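Local coordinates for protein free methionine-R-sulfoxide reductase (Saccharomyces cerevisiae, PDB 1F5M) that reduces the R-enantiomer of free methionine sulfoxide to methionine, drawing on thioredoxin, and helps protect yeast against oxidative stress, at residues Q27-Y32 against K163-K168. Residues are numbered along the deposited sequence; the frame is centred on the assembly and turned at random.
Sequences QLLLSY and KEFLEK
Leu-29 reaches from helix 21-36 into the angle between Phe-165 and Lys-168, which follow each other after one turn of helix 160-176. Its CD1 methyl stands 3.7 Å from Phe-165 CD2 and lies in the plane of the ring, so the methyl abuts the aromatic edge and not a face. The same CD1 is 3.8 Å from Lys-168 CD, and both partner side chains cross the leucine at about a right angle. The second branch takes a different course: Leu-29 CD2 turns toward the backbone of the other helix, 3.9 Å from Phe-165 O. With CG anti to its carbonyl carbon (chi1 -66°), the leucine projects across the groove between the helices, whose nearest CA atoms, those of Leu-29 and Lys-168, remain 7.9 Å apart.

Packing is tight on the Phe-165 side, where both residues are buried and the phenylalanine also rests on Leu-25 and Glu-26 of helix 21-36. The Lys-168 side is the solvent border, touched nearly as closely but by an exposed residue: its extended chain brings CB and CD up to the Leu-29 CD1 methyl, and beyond CD it carries NZ away. Cutting Leu-29 back to an alanine here is likely to open a gap at the Phe-165 ring edge and leave the Lys-168 methylenes without their apolar neighbour. One turn farther along, Tyr-32 continues the seam on Leu-169, Leu-172 and Ile-173, and its OH hydrogen-bonds Ser-176.

The contact thus joins helix 21-36 to helix 160-176, which lies nearer the antiparallel sheet of the GAF fold. The two segments bury a modest 135 Å² together. No hydrogen bond links them and their closest approaches are carbon to carbon, which implies that this part of the helix pairing probably rests on apolar fit, with lysine methylenes finishing its solvent border.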
# COMPACT_ATOMS: atom_id res chain seq x y z
N GLN B 27 -8.77 10.11 16.03
CA GLN B 27 -9.56 10.10 14.79
C GLN B 27 -9.14 8.96 13.89
O GLN B 27 -9.94 8.47 13.09
CB GLN B 27 -9.37 11.40 14.01
CG GLN B 27 -10.51 12.39 14.18
CD GLN B 27 -10.20 13.74 13.55
OE1 GLN B 27 -9.72 13.82 12.39
NE2 GLN B 27 -10.48 14.83 14.30
N LEU B 28 -7.87 8.58 13.97
CA LEU B 28 -7.39 7.50 13.13
C LEU B 28 -8.00 6.20 13.61
O LEU B 28 -8.48 5.42 12.80
CB LEU B 28 -5.85 7.41 13.16
CG LEU B 28 -5.22 6.33 12.27
CD1 LEU B 28 -3.86 6.77 11.89
CD2 LEU B 28 -5.16 4.98 12.96
N LEU B 29 -8.00 5.97 14.92
CA LEU B 29 -8.58 4.73 15.48
C LEU B 29 -10.05 4.62 15.07
O LEU B 29 -10.52 3.53 14.69
CB LEU B 29 -8.45 4.71 17.01
CG LEU B 29 -7.01 4.61 17.59
CD1 LEU B 29 -7.12 4.64 19.11
CD2 LEU B 29 -6.25 3.34 17.11
N LEU B 30 -10.78 5.75 15.12
CA LEU B 30 -12.20 5.78 14.74
C LEU B 30 -12.36 5.53 13.23
O LEU B 30 -13.27 4.82 12.82
CB LEU B 30 -12.85 7.11 15.10
CG LEU B 30 -12.94 7.35 16.61
CD1 LEU B 30 -13.55 8.72 16.89
CD2 LEU B 30 -13.79 6.23 17.23
N SER B 31 -11.49 6.12 12.41
CA SER B 31 -11.57 5.88 10.96
C SER B 31 -11.26 4.40 10.66
O SER B 31 -11.90 3.78 9.84
CB SER B 31 -10.58 6.76 10.20
OG SER B 31 -10.96 8.14 10.16
N TYR B 32 -10.25 3.83 11.30
CA TYR B 32 -9.92 2.45 11.02
C TYR B 32 -11.11 1.55 11.34
O TYR B 32 -11.43 0.62 10.60
CB TYR B 32 -8.70 1.99 11.83
CG TYR B 32 -8.46 0.52 11.65
CD1 TYR B 32 -7.77 0.06 10.54
CD2 TYR B 32 -9.06 -0.42 12.49
CE1 TYR B 32 -7.68 -1.27 10.26
CE2 TYR B 32 -8.99 -1.78 12.21
CZ TYR B 32 -8.29 -2.18 11.07
OH TYR B 32 -8.24 -3.49 10.71
N LYS B 163 3.61 4.48 20.56
CA LYS B 163 3.48 3.08 20.93
C LYS B 163 2.10 2.80 21.49
O LYS B 163 1.49 1.73 21.22
CB LYS B 163 4.50 2.70 22.01
CG LYS B 163 4.22 1.27 22.61
CD LYS B 163 5.15 0.93 23.79
CE LYS B 163 4.68 -0.34 24.51
NZ LYS B 163 5.64 -0.66 25.59
N GLU B 164 1.62 3.72 22.33
CA GLU B 164 0.35 3.54 22.97
C GLU B 164 -0.75 3.50 21.91
O GLU B 164 -1.58 2.58 21.94
CB GLU B 164 0.06 4.67 23.97
CG GLU B 164 -1.20 4.45 24.77
CD GLU B 164 -1.34 5.40 25.95
OE1 GLU B 164 -1.71 4.90 27.01
OE2 GLU B 164 -1.07 6.63 25.82
N PHE B 165 -0.77 4.47 21.01
CA PHE B 165 -1.81 4.46 19.96
C PHE B 165 -1.63 3.33 18.97
O PHE B 165 -2.63 2.74 18.50
CB PHE B 165 -1.89 5.80 19.21
CG PHE B 165 -2.80 6.84 19.89
CD1 PHE B 165 -2.26 7.90 20.65
CD2 PHE B 165 -4.20 6.73 19.79
CE1 PHE B 165 -3.09 8.84 21.31
CE2 PHE B 165 -5.07 7.67 20.46
CZ PHE B 165 -4.52 8.73 21.21
N LEU B 166 -0.39 2.98 18.62
CA LEU B 166 -0.24 1.91 17.64
C LEU B 166 -0.59 0.56 18.25
O LEU B 166 -1.01 -0.34 17.52
CB LEU B 166 1.16 1.88 17.05
CG LEU B 166 1.53 3.08 16.19
CD1 LEU B 166 3.03 3.00 15.84
CD2 LEU B 166 0.71 3.07 14.92
N GLU B 167 -0.39 0.39 19.56
CA GLU B 167 -0.75 -0.89 20.15
C GLU B 167 -2.26 -1.00 20.23
O GLU B 167 -2.78 -2.09 20.22
CB GLU B 167 -0.10 -1.10 21.54
CG GLU B 167 1.42 -1.34 21.41
CD GLU B 167 2.09 -1.88 22.67
OE1 GLU B 167 1.53 -1.70 23.77
OE2 GLU B 167 3.20 -2.49 22.55
N LYS B 168 -2.98 0.12 20.29
CA LYS B 168 -4.45 0.05 20.33
C LYS B 168 -4.91 -0.34 18.92
O LYS B 168 -5.83 -1.15 18.76
CB LYS B 168 -5.06 1.40 20.63
CG LYS B 168 -5.03 1.80 22.10
CD LYS B 168 -5.42 3.29 22.25
CE LYS B 168 -5.41 3.69 23.73
NZ LYS B 168 -5.66 5.14 23.94